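Local atomic coordinates of porin (Pseudomonas aeruginosa, PDB entry 3T24), a protein that forms a beta-barrel channel in the bacterial outer membrane and probably admits small carboxylate-bearing molecules. Residues G275-S280 with Y294-I299; Q220-L225 with R242-T247; E351-M356 with A377-N382. One frame throughout, in Å; residues are numbered along the deposited sequence.

Interaction 1: residues G275-S280 with Y294-I299; sequences GYQKMS and YLVNFI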
loop_
_atom_site.group_PDB
_atom_site.type_symbol
_atom_site.label_atom_id
_atom_site.label_comp_id
_atom_site.label_asym_id
_atom_site.label_seq_id
_atom_site.Cartn_x
_atom_site.Cartn_y
_atom_site.Cartn_z
ATOM N N GLY A 275 9.544 8.822 12.354
ATOM C CA GLY A 275 9.839 7.506 11.814
ATOM C C GLY A 275 11.309 7.315 11.509
ATOM O O GLY A 275 12.000 8.262 11.137
ATOM N N TYR A 276 11.776 6.082 11.666
ATOM C CA TYR A 276 13.159 5.717 11.413
ATOM C C TYR A 276 13.178 4.469 10.565
ATOM O O TYR A 276 12.393 3.552 10.779
ATOM C CB TYR A 276 13.895 5.433 12.726
ATOM C CG TYR A 276 15.278 4.836 12.550
ATOM C CD1 TYR A 276 16.370 5.643 12.245
ATOM C CD2 TYR A 276 15.499 3.469 12.701
ATOM C CE1 TYR A 276 17.648 5.109 12.099
ATOM C CE2 TYR A 276 16.776 2.921 12.557
ATOM C CZ TYR A 276 17.845 3.752 12.255
ATOM O OH TYR A 276 19.116 3.243 12.105
ATOM N N GLN A 277 14.092 4.419 9.609
ATOM C CA GLN A 277 14.129 3.297 8.693
ATOM C C GLN A 277 15.578 3.047 8.290
ATOM O O GLN A 277 16.318 3.992 7.998
ATOM C CB GLN A 277 13.248 3.597 7.480
ATOM C CG GLN A 277 13.357 2.594 6.332
ATOM C CD GLN A 277 12.240 2.793 5.313
ATOM O OE1 GLN A 277 11.071 2.870 5.690
ATOM N NE2 GLN A 277 12.595 2.883 4.017
ATOM N N LYS A 278 15.985 1.782 8.299
ATOM C CA LYS A 278 17.365 1.431 7.986
ATOM C C LYS A 278 17.451 0.137 7.187
ATOM O O LYS A 278 16.979 -0.913 7.625
ATOM C CB LYS A 278 18.213 1.368 9.270
ATOM C CG LYS A 278 19.605 0.717 9.153
ATOM C CD LYS A 278 20.469 1.357 8.061
ATOM C CE LYS A 278 21.986 1.277 8.379
ATOM N NZ LYS A 278 22.866 0.877 7.222
ATOM N N MET A 279 18.037 0.250 6.001
ATOM C CA MET A 279 18.345 -0.879 5.154
ATOM C C MET A 279 19.774 -1.346 5.443
ATOM O O MET A 279 20.680 -0.531 5.598
ATOM C CB MET A 279 18.293 -0.442 3.679
ATOM C CG MET A 279 16.983 0.171 3.233
ATOM S SD MET A 279 15.688 -1.074 3.083
ATOM C CE MET A 279 14.709 -0.685 4.525
ATOM N N SER A 280 19.979 -2.656 5.483
ATOM C CA SER A 280 21.322 -3.192 5.459
ATOM C C SER A 280 21.329 -4.508 4.709
ATOM O O SER A 280 20.264 -5.062 4.423
ATOM C CB SER A 280 21.898 -3.352 6.869
ATOM O OG SER A 280 20.979 -3.945 7.753
ATOM N N TYR A 294 5.666 -2.329 2.596
ATOM C CA TYR A 294 5.228 -2.009 3.920
ATOM C C TYR A 294 6.394 -1.442 4.726
ATOM O O TYR A 294 7.033 -2.160 5.481
ATOM C CB TYR A 294 4.675 -3.281 4.553
ATOM C CG TYR A 294 3.948 -3.053 5.845
ATOM C CD1 TYR A 294 2.867 -2.166 5.917
ATOM C CD2 TYR A 294 4.316 -3.747 6.999
ATOM C CE1 TYR A 294 2.188 -1.962 7.123
ATOM C CE2 TYR A 294 3.637 -3.557 8.198
ATOM C CZ TYR A 294 2.581 -2.668 8.258
ATOM O OH TYR A 294 1.932 -2.485 9.463
ATOM N N LEU A 295 6.659 -0.148 4.560
ATOM C CA LEU A 295 7.784 0.531 5.217
ATOM C C LEU A 295 7.338 1.896 5.745
ATOM O O LEU A 295 6.673 2.648 5.045
ATOM C CB LEU A 295 8.947 0.733 4.217
ATOM C CG LEU A 295 9.604 -0.531 3.635
ATOM C CD1 LEU A 295 10.526 -0.214 2.447
ATOM C CD2 LEU A 295 10.353 -1.327 4.722
ATOM N N VAL A 296 7.729 2.241 6.963
ATOM C CA VAL A 296 7.252 3.486 7.561
ATOM C C VAL A 296 7.668 4.749 6.806
ATOM O O VAL A 296 6.997 5.764 6.900
ATOM C CB VAL A 296 7.675 3.639 9.053
ATOM C CG1 VAL A 296 7.034 2.564 9.901
ATOM C CG2 VAL A 296 9.226 3.652 9.206
ATOM N N ASN A 297 8.779 4.709 6.080
ATOM C CA ASN A 297 9.209 5.903 5.343
ATOM C C ASN A 297 8.939 5.854 3.854
ATOM O O ASN A 297 9.432 6.681 3.091
ATOM C CB ASN A 297 10.669 6.220 5.608
ATOM C CG ASN A 297 10.904 6.651 7.025
ATOM O OD1 ASN A 297 9.952 7.012 7.742
ATOM N ND2 ASN A 297 12.176 6.624 7.453
ATOM N N PHE A 298 8.140 4.878 3.454
ATOM C CA PHE A 298 7.606 4.848 2.119
ATOM C C PHE A 298 6.553 5.937 2.057
ATOM O O PHE A 298 5.578 5.894 2.800
ATOM C CB PHE A 298 6.977 3.479 1.853
ATOM C CG PHE A 298 6.042 3.460 0.683
ATOM C CD1 PHE A 298 6.526 3.614 -0.603
ATOM C CD2 PHE A 298 4.672 3.292 0.872
ATOM C CE1 PHE A 298 5.663 3.592 -1.700
ATOM C CE2 PHE A 298 3.804 3.256 -0.211
ATOM C CZ PHE A 298 4.312 3.415 -1.516
ATOM N N ILE A 299 6.745 6.907 1.167
ATOM C CA ILE A 299 5.820 8.039 1.049
ATOM C C ILE A 299 5.451 8.316 -0.409
ATOM O O ILE A 299 5.398 7.389 -1.216
ATOM C CB ILE A 299 6.360 9.312 1.760
ATOM C CG1 ILE A 299 7.740 9.730 1.209
ATOM C CG2 ILE A 299 6.423 9.053 3.257
ATOM C CD1 ILE A 299 8.268 11.069 1.777
#

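Interaction 2: residues Q220-L225 with R242-T247; sequences QHYLGL and RWARST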
loop_
_atom_site.group_PDB
_atom_site.type_symbol
_atom_site.label_atom_id
_atom_site.label_comp_id
_atom_site.label_asym_id
_atom_site.label_seq_id
_atom_site.Cartn_x
_atom_site.Cartn_y
_atom_site.Cartn_z
ATOM N N GLN A 220 10.971 -13.859 2.636
ATOM C CA GLN A 220 10.977 -12.750 3.564
ATOM C C GLN A 220 10.231 -13.146 4.829
ATOM O O GLN A 220 9.161 -13.759 4.763
ATOM C CB GLN A 220 10.318 -11.546 2.913
ATOM C CG GLN A 220 10.291 -10.277 3.757
ATOM C CD GLN A 220 9.687 -9.121 2.979
ATOM O OE1 GLN A 220 8.480 -8.886 3.036
ATOM N NE2 GLN A 220 10.521 -8.418 2.216
ATOM N N HIS A 221 10.829 -12.812 5.971
ATOM C CA HIS A 221 10.195 -12.954 7.276
ATOM C C HIS A 221 9.982 -11.546 7.804
ATOM O O HIS A 221 10.920 -10.741 7.841
ATOM C CB HIS A 221 11.088 -13.753 8.243
ATOM C CG HIS A 221 11.363 -15.150 7.779
ATOM N ND1 HIS A 221 10.789 -16.255 8.367
ATOM C CD2 HIS A 221 12.120 -15.617 6.758
ATOM C CE1 HIS A 221 11.190 -17.348 7.738
ATOM N NE2 HIS A 221 12.002 -16.986 6.762
ATOM N N TYR A 222 8.746 -11.239 8.173
ATOM C CA TYR A 222 8.420 -9.918 8.670
ATOM C C TYR A 222 7.950 -10.030 10.106
ATOM O O TYR A 222 7.001 -10.757 10.391
ATOM C CB TYR A 222 7.314 -9.283 7.824
ATOM C CG TYR A 222 7.516 -7.815 7.614
ATOM C CD1 TYR A 222 7.862 -7.307 6.352
ATOM C CD2 TYR A 222 7.384 -6.926 8.670
ATOM C CE1 TYR A 222 8.065 -5.954 6.154
ATOM C CE2 TYR A 222 7.599 -5.568 8.486
ATOM C CZ TYR A 222 7.944 -5.086 7.226
ATOM O OH TYR A 222 8.150 -3.737 7.043
ATOM N N LEU A 223 8.598 -9.318 11.016
ATOM C CA LEU A 223 8.119 -9.290 12.393
ATOM C C LEU A 223 7.556 -7.923 12.719
ATOM O O LEU A 223 8.087 -6.908 12.293
ATOM C CB LEU A 223 9.222 -9.648 13.383
ATOM C CG LEU A 223 9.634 -11.112 13.552
ATOM C CD1 LEU A 223 10.294 -11.626 12.295
ATOM C CD2 LEU A 223 10.588 -11.247 14.730
ATOM N N GLY A 224 6.464 -7.903 13.463
ATOM C CA GLY A 224 5.841 -6.656 13.843
ATOM C C GLY A 224 5.422 -6.638 15.295
ATOM O O GLY A 224 5.180 -7.685 15.910
ATOM N N LEU A 225 5.351 -5.428 15.837
ATOM C CA LEU A 225 4.952 -5.182 17.211
ATOM C C LEU A 225 4.272 -3.833 17.157
ATOM O O LEU A 225 4.877 -2.850 16.757
ATOM C CB LEU A 225 6.189 -5.135 18.117
ATOM C CG LEU A 225 6.221 -4.690 19.594
ATOM C CD1 LEU A 225 5.386 -3.422 19.874
ATOM C CD2 LEU A 225 5.840 -5.827 20.554
ATOM N N ARG A 242 8.942 -2.633 13.437
ATOM C CA ARG A 242 8.947 -3.575 12.327
ATOM C C ARG A 242 10.351 -4.042 11.994
ATOM O O ARG A 242 11.314 -3.280 12.102
ATOM C CB ARG A 242 8.393 -2.896 11.080
ATOM C CG ARG A 242 7.035 -2.247 11.266
ATOM C CD ARG A 242 6.579 -1.659 9.951
ATOM N NE ARG A 242 5.323 -0.936 10.074
ATOM C CZ ARG A 242 4.747 -0.292 9.067
ATOM N NH1 ARG A 242 5.312 -0.282 7.860
ATOM N NH2 ARG A 242 3.601 0.336 9.266
ATOM N N TRP A 243 10.464 -5.286 11.548
ATOM C CA TRP A 243 11.758 -5.818 11.150
ATOM C C TRP A 243 11.569 -6.958 10.177
ATOM O O TRP A 243 10.813 -7.880 10.435
ATOM C CB TRP A 243 12.535 -6.300 12.378
ATOM C CG TRP A 243 13.920 -6.700 12.044
ATOM C CD1 TRP A 243 15.012 -5.880 11.940
ATOM C CD2 TRP A 243 14.381 -8.021 11.756
ATOM N NE1 TRP A 243 16.124 -6.614 11.616
ATOM C CE2 TRP A 243 15.767 -7.931 11.498
ATOM C CE3 TRP A 243 13.762 -9.272 11.701
ATOM C CZ2 TRP A 243 16.538 -9.043 11.180
ATOM C CZ3 TRP A 243 14.524 -10.372 11.388
ATOM C CH2 TRP A 243 15.900 -10.254 11.129
ATOM N N ALA A 244 12.248 -6.887 9.040
ATOM C CA ALA A 244 12.059 -7.884 7.997
ATOM C C ALA A 244 13.402 -8.361 7.485
ATOM O O ALA A 244 14.298 -7.561 7.224
ATOM C CB ALA A 244 11.250 -7.304 6.847
ATOM N N ARG A 245 13.522 -9.674 7.342
ATOM C CA ARG A 245 14.692 -10.288 6.753
ATOM C C ARG A 245 14.253 -10.854 5.405
ATOM O O ARG A 245 13.296 -11.642 5.327
ATOM C CB ARG A 245 15.224 -11.389 7.687
ATOM C CG ARG A 245 16.359 -12.246 7.136
ATOM C CD ARG A 245 17.444 -11.348 6.604
ATOM N NE ARG A 245 18.697 -12.034 6.297
ATOM C CZ ARG A 245 19.527 -11.636 5.341
ATOM N NH1 ARG A 245 19.217 -10.575 4.605
ATOM N NH2 ARG A 245 20.656 -12.295 5.109
ATOM N N SER A 246 14.924 -10.417 4.341
ATOM C CA SER A 246 14.639 -10.928 3.010
ATOM C C SER A 246 15.894 -11.604 2.502
ATOM O O SER A 246 16.997 -11.140 2.756
ATOM C CB SER A 246 14.218 -9.824 2.038
ATOM O OG SER A 246 13.250 -8.962 2.599
ATOM N N THR A 247 15.716 -12.697 1.772
ATOM C CA THR A 247 16.828 -13.526 1.369
ATOM C C THR A 247 16.495 -14.030 -0.030
ATOM O O THR A 247 15.330 -14.051 -0.426
ATOM C CB THR A 247 16.977 -14.668 2.384
ATOM O OG1 THR A 247 18.333 -14.759 2.801
ATOM C CG2 THR A 247 16.512 -16.001 1.823
#

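Interaction 3: residues E351-M356 with A377-N382; sequences EWERDM and ATMRTN. With SO4 (sulfate ion), chain D.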
loop_
_atom_site.group_PDB
_atom_site.type_symbol
_atom_site.label_atom_id
_atom_site.label_comp_id
_atom_site.label_asym_id
_atom_site.label_seq_id
_atom_site.Cartn_x
_atom_site.Cartn_y
_atom_site.Cartn_z
ATOM N N GLU A 351 19.074 11.787 -0.295
ATOM C CA GLU A 351 17.862 12.238 -0.935
ATOM C C GLU A 351 16.894 12.703 0.120
ATOM O O GLU A 351 16.930 12.247 1.265
ATOM C CB GLU A 351 17.251 11.108 -1.780
ATOM C CG GLU A 351 16.703 9.943 -0.947
ATOM C CD GLU A 351 16.431 8.698 -1.789
ATOM O OE1 GLU A 351 16.676 8.735 -3.012
ATOM O OE2 GLU A 351 15.995 7.670 -1.241
ATOM N N TRP A 352 16.023 13.625 -0.253
ATOM C CA TRP A 352 15.019 14.042 0.696
ATOM C C TRP A 352 13.723 14.430 0.027
ATOM O O TRP A 352 13.702 14.968 -1.086
ATOM C CB TRP A 352 15.545 15.176 1.583
ATOM C CG TRP A 352 15.725 16.477 0.881
ATOM C CD1 TRP A 352 16.894 16.998 0.410
ATOM C CD2 TRP A 352 14.705 17.438 0.580
ATOM N NE1 TRP A 352 16.667 18.217 -0.172
ATOM C CE2 TRP A 352 15.333 18.519 -0.079
ATOM C CE3 TRP A 352 13.319 17.494 0.804
ATOM C CZ2 TRP A 352 14.626 19.649 -0.522
ATOM C CZ3 TRP A 352 12.612 18.621 0.358
ATOM C CH2 TRP A 352 13.271 19.681 -0.299
ATOM N N GLU A 353 12.634 14.164 0.729
ATOM C CA GLU A 353 11.317 14.432 0.193
ATOM C C GLU A 353 10.451 15.173 1.204
ATOM O O GLU A 353 10.551 14.949 2.412
ATOM C CB GLU A 353 10.647 13.125 -0.245
ATOM C CG GLU A 353 9.244 13.287 -0.796
ATOM C CD GLU A 353 8.640 11.978 -1.309
ATOM O OE1 GLU A 353 9.391 10.994 -1.541
ATOM O OE2 GLU A 353 7.403 11.948 -1.485
ATOM N N ARG A 354 9.615 16.070 0.694
ATOM C CA ARG A 354 8.589 16.697 1.506
ATOM C C ARG A 354 7.242 16.465 0.832
ATOM O O ARG A 354 7.125 16.667 -0.375
ATOM C CB ARG A 354 8.840 18.203 1.653
ATOM C CG ARG A 354 7.762 18.926 2.466
ATOM C CD ARG A 354 8.002 20.430 2.495
ATOM N NE ARG A 354 9.393 20.763 2.815
ATOM C CZ ARG A 354 9.851 20.975 4.047
ATOM N NH1 ARG A 354 9.026 20.895 5.087
ATOM N NH2 ARG A 354 11.135 21.269 4.237
ATOM N N ASP A 355 6.241 16.059 1.615
ATOM C CA ASP A 355 4.873 15.865 1.112
ATOM C C ASP A 355 3.878 16.763 1.824
ATOM O O ASP A 355 4.011 17.034 3.022
ATOM C CB ASP A 355 4.391 14.415 1.286
ATOM C CG ASP A 355 5.211 13.432 0.513
ATOM O OD1 ASP A 355 6.056 13.876 -0.308
ATOM O OD2 ASP A 355 5.010 12.212 0.724
ATOM N N MET A 356 2.858 17.181 1.086
ATOM C CA MET A 356 1.765 17.956 1.648
ATOM C C MET A 356 0.418 17.415 1.095
ATOM O O MET A 356 0.188 17.418 -0.110
ATOM C CB MET A 356 1.984 19.437 1.319
ATOM C CG MET A 356 1.149 20.418 2.125
ATOM S SD MET A 356 -0.365 20.959 1.296
ATOM C CE MET A 356 0.289 22.024 0.011
ATOM N N ALA A 377 4.133 16.729 -3.762
ATOM C CA ALA A 377 5.428 16.179 -3.361
ATOM C C ALA A 377 6.628 16.824 -4.043
ATOM O O ALA A 377 6.575 17.142 -5.234
ATOM C CB ALA A 377 5.454 14.664 -3.570
ATOM N N THR A 378 7.709 16.994 -3.275
ATOM C CA THR A 378 9.004 17.399 -3.815
ATOM C C THR A 378 10.050 16.370 -3.417
ATOM O O THR A 378 10.157 16.015 -2.240
ATOM C CB THR A 378 9.442 18.774 -3.263
ATOM O OG1 THR A 378 8.387 19.706 -3.466
ATOM C CG2 THR A 378 10.657 19.274 -3.985
ATOM N N MET A 379 10.804 15.885 -4.399
ATOM C CA MET A 379 11.882 14.927 -4.161
ATOM C C MET A 379 13.205 15.515 -4.662
ATOM O O MET A 379 13.307 15.919 -5.825
ATOM C CB MET A 379 11.592 13.604 -4.884
ATOM C CG MET A 379 12.838 12.694 -5.140
ATOM S SD MET A 379 13.386 11.919 -3.622
ATOM C CE MET A 379 11.947 10.976 -3.148
ATOM N N ARG A 380 14.205 15.600 -3.791
ATOM C CA ARG A 380 15.537 16.054 -4.241
ATOM C C ARG A 380 16.641 15.065 -3.886
ATOM O O ARG A 380 16.621 14.441 -2.817
ATOM C CB ARG A 380 15.885 17.443 -3.685
ATOM C CG ARG A 380 14.937 18.594 -4.123
ATOM C CD ARG A 380 15.140 19.043 -5.570
ATOM N NE ARG A 380 14.227 20.131 -5.943
ATOM C CZ ARG A 380 12.993 19.950 -6.426
ATOM N NH1 ARG A 380 12.514 18.708 -6.626
ATOM N NH2 ARG A 380 12.232 21.012 -6.721
ATOM N N THR A 381 17.611 14.918 -4.778
ATOM C CA THR A 381 18.712 13.997 -4.512
ATOM C C THR A 381 20.065 14.585 -4.887
ATOM O O THR A 381 20.151 15.655 -5.493
ATOM C CB THR A 381 18.517 12.630 -5.222
ATOM O OG1 THR A 381 19.043 12.687 -6.551
ATOM C CG2 THR A 381 17.045 12.242 -5.267
ATOM N N ASN A 382 21.128 13.885 -4.507
ATOM C CA ASN A 382 22.466 14.304 -4.901
ATOM C C ASN A 382 23.044 13.383 -5.956
ATOM O O ASN A 382 24.222 13.435 -6.217
ATOM C CB ASN A 382 23.405 14.360 -3.693
ATOM C CG ASN A 382 23.796 12.970 -3.176
ATOM O OD1 ASN A 382 23.276 11.952 -3.627
ATOM N ND2 ASN A 382 24.714 12.936 -2.209
HETATM S S SO4 D . 14.824 23.704 -7.734
HETATM O O1 SO4 D . 16.118 24.368 -7.825
HETATM O O2 SO4 D . 13.743 24.605 -8.117
HETATM O O3 SO4 D . 14.827 22.594 -8.679
HETATM O O4 SO4 D . 14.665 23.259 -6.347
#

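Interaction 1: residues G275-S280 with Y294-I299
Q277, N297 and L295 carry this contact, and Q277 loses the most surface in it. Segment 275-280 is a strand of the OprD-family barrel. Segment 294-299 belongs to the long loop that follows this strand and returns to meet it. Residues L295 to F298 make a type I turn, closed by the bond from F298 N to L295 O.

Q277 reaches into this turn with an extended side chain. Its CG stands anti to the backbone N (chi1 171°), which sends the amide away from the strand toward the loop. OE1 accepts a hydrogen bond from the backbone N of N297 at 3.0 Å. The N-H points fairly straight at OE1 (152°), although the donor is tilted out of the carbonyl plane. The same OE1 lies 3.4 Å from L295 CB, and the two side chains cross at about a right angle. The other atom of the amide, Q277 NE2, donates to the carbonyls of D303 and F304 further along the loop.

N297 runs the opposite way. Its side chain slides past that of Q277, with the two amide planes 23° apart. N297 ND2 comes to 3.2 Å from Q277 CB. Its own polar partners are on strand 310-319: ND2 bonds to S311 OG, and OD1 to Q313 NE2.

V296 CG2 rests against the backbone carbonyl of Y276, 3.5 Å from Y276 O. The apolar pair is M279 CE and L295 CD2, 4.4 Å apart.

The chemistry is that of two buried amides that pass each other. Q277 bonds into the loop, and N297 bonds to the next strand, 310-319. Each has its polar ends satisfied, so the loop is held against the barrel wall by directed bonds more than by greasy contact.

Interaction 2: residues Q220-L225 with R242-T247
Y222 lays its ring over the methyl group of A244, its partner on the neighbouring strand. A244 CB is 3.7 Å from the ring centroid and 22° off the ring normal, a CH-pi contact over one face. The Y222 CG is turned to a chi1 of -142°, away from a staggered position, and this leans the ring across to the other strand. R242 meets the same ring from a different direction. Its CB lies at the ring edge, 3.8 Å from Y222 CE2, and the rest of the arginine leads away to a salt bridge with D240.

Q220 and S246 complete this face of the hairpin. The glutamine is extended, and its NE2 donates to S246 OG at 2.8 Å. The serine oxygen lies close to the amide plane, and the bond is nearly straight (166°). NE2 also donates to the carbonyl of A286. Q220 and Y222 on this face pack on loop residues P123, V124 and F285.

The other face carries H221, L223, W243 and R245. Here L223 CD1 approaches the W243 ring at its edge, 4.2 Å from CE3. L223 also touches a bound detergent molecule, consistent with the lipid-facing outside of the barrel.

The backbones form an antiparallel hairpin of the barrel wall. H221 and R245 make one hydrogen-bonded pair, L223 and W243 the next; L223 N to W243 O is 2.7 Å.

The two faces thus differ in chemistry. One has buried polar groups bonded to each other and to loops. The other offers leucine and tryptophan, suited to a hydrocarbon surrounding, beside polar ends that find partners on adjacent strands.

Interaction 3: residues E351-M356 with A377-N382
R380 does two things at once: its aliphatic part covers the indole of W352, while its guanidinium meets a sulfate ion. The setting is an antiparallel hairpin in the OprD-family beta-barrel, made by strands 348-361 and 371-381.

W352 and R380 are a hydrogen-bonded pair and their side chains lie side by side, pointing the same way. The W352 CG sits between the backbone N and the carbonyl carbon (chi1 70°), and the indole swings toward the other strand. R380 CB then stands over the five-membered ring of W352, 4.0 Å from the centroid, in a CH-pi contact. R380 CG follows along the six-membered ring, 3.8 Å from W352 CZ2. The guanidinium plane is turned 41° from the indole. NH1 is tied to M379 O and also forms a salt bridge with D388, which fixes how the group is turned.

The opposite face carries E351, E353, D355, A377, M379 and T381. E351 CB and T381 CG2 touch at 3.7 Å, their side chains parallel. A377 CB packs 3.4 Å from D355 OD1. M379 is bent at chi2 and chi3, which folds CE back toward the side chain of E353. The acids here are buried and have partners outside the hairpin. E353 accepts from the backbone N of I301 and G302, and D355 OD2 pairs with R333 and with the N of Q300. This cluster ties a loop to the inner side of the wall.

Four backbone bonds join W352 with R380 and R354 with T378. The sulfate, probably from the crystallisation liquor, is held loosely: O4 accepts from R380 NE at 3.2 Å and, weakly, from R380 NH2 at 3.3 Å.

Along the chain the order is interaction 2, interaction 1, interaction 3. All three involve strands of one barrel wall, but half of interaction 1 is a loop. Interactions 2 and 3, both within hairpins of the wall, have centres 27 Å apart. Interaction 1 lies between them, 12 Å from interaction 2 and 15 Å from interaction 3, centre to centre. Its loop segment 294-299 meets both. At one end Y294 O is 2.5 Å from Y222 OH, a probable hydrogen bond, and the Y294 ring makes cation-pi contact with R242. At the other end I299 packs on E353 and D355. The loop runs along the inner wall and probably narrows the channel, as inward-folded porin loops do.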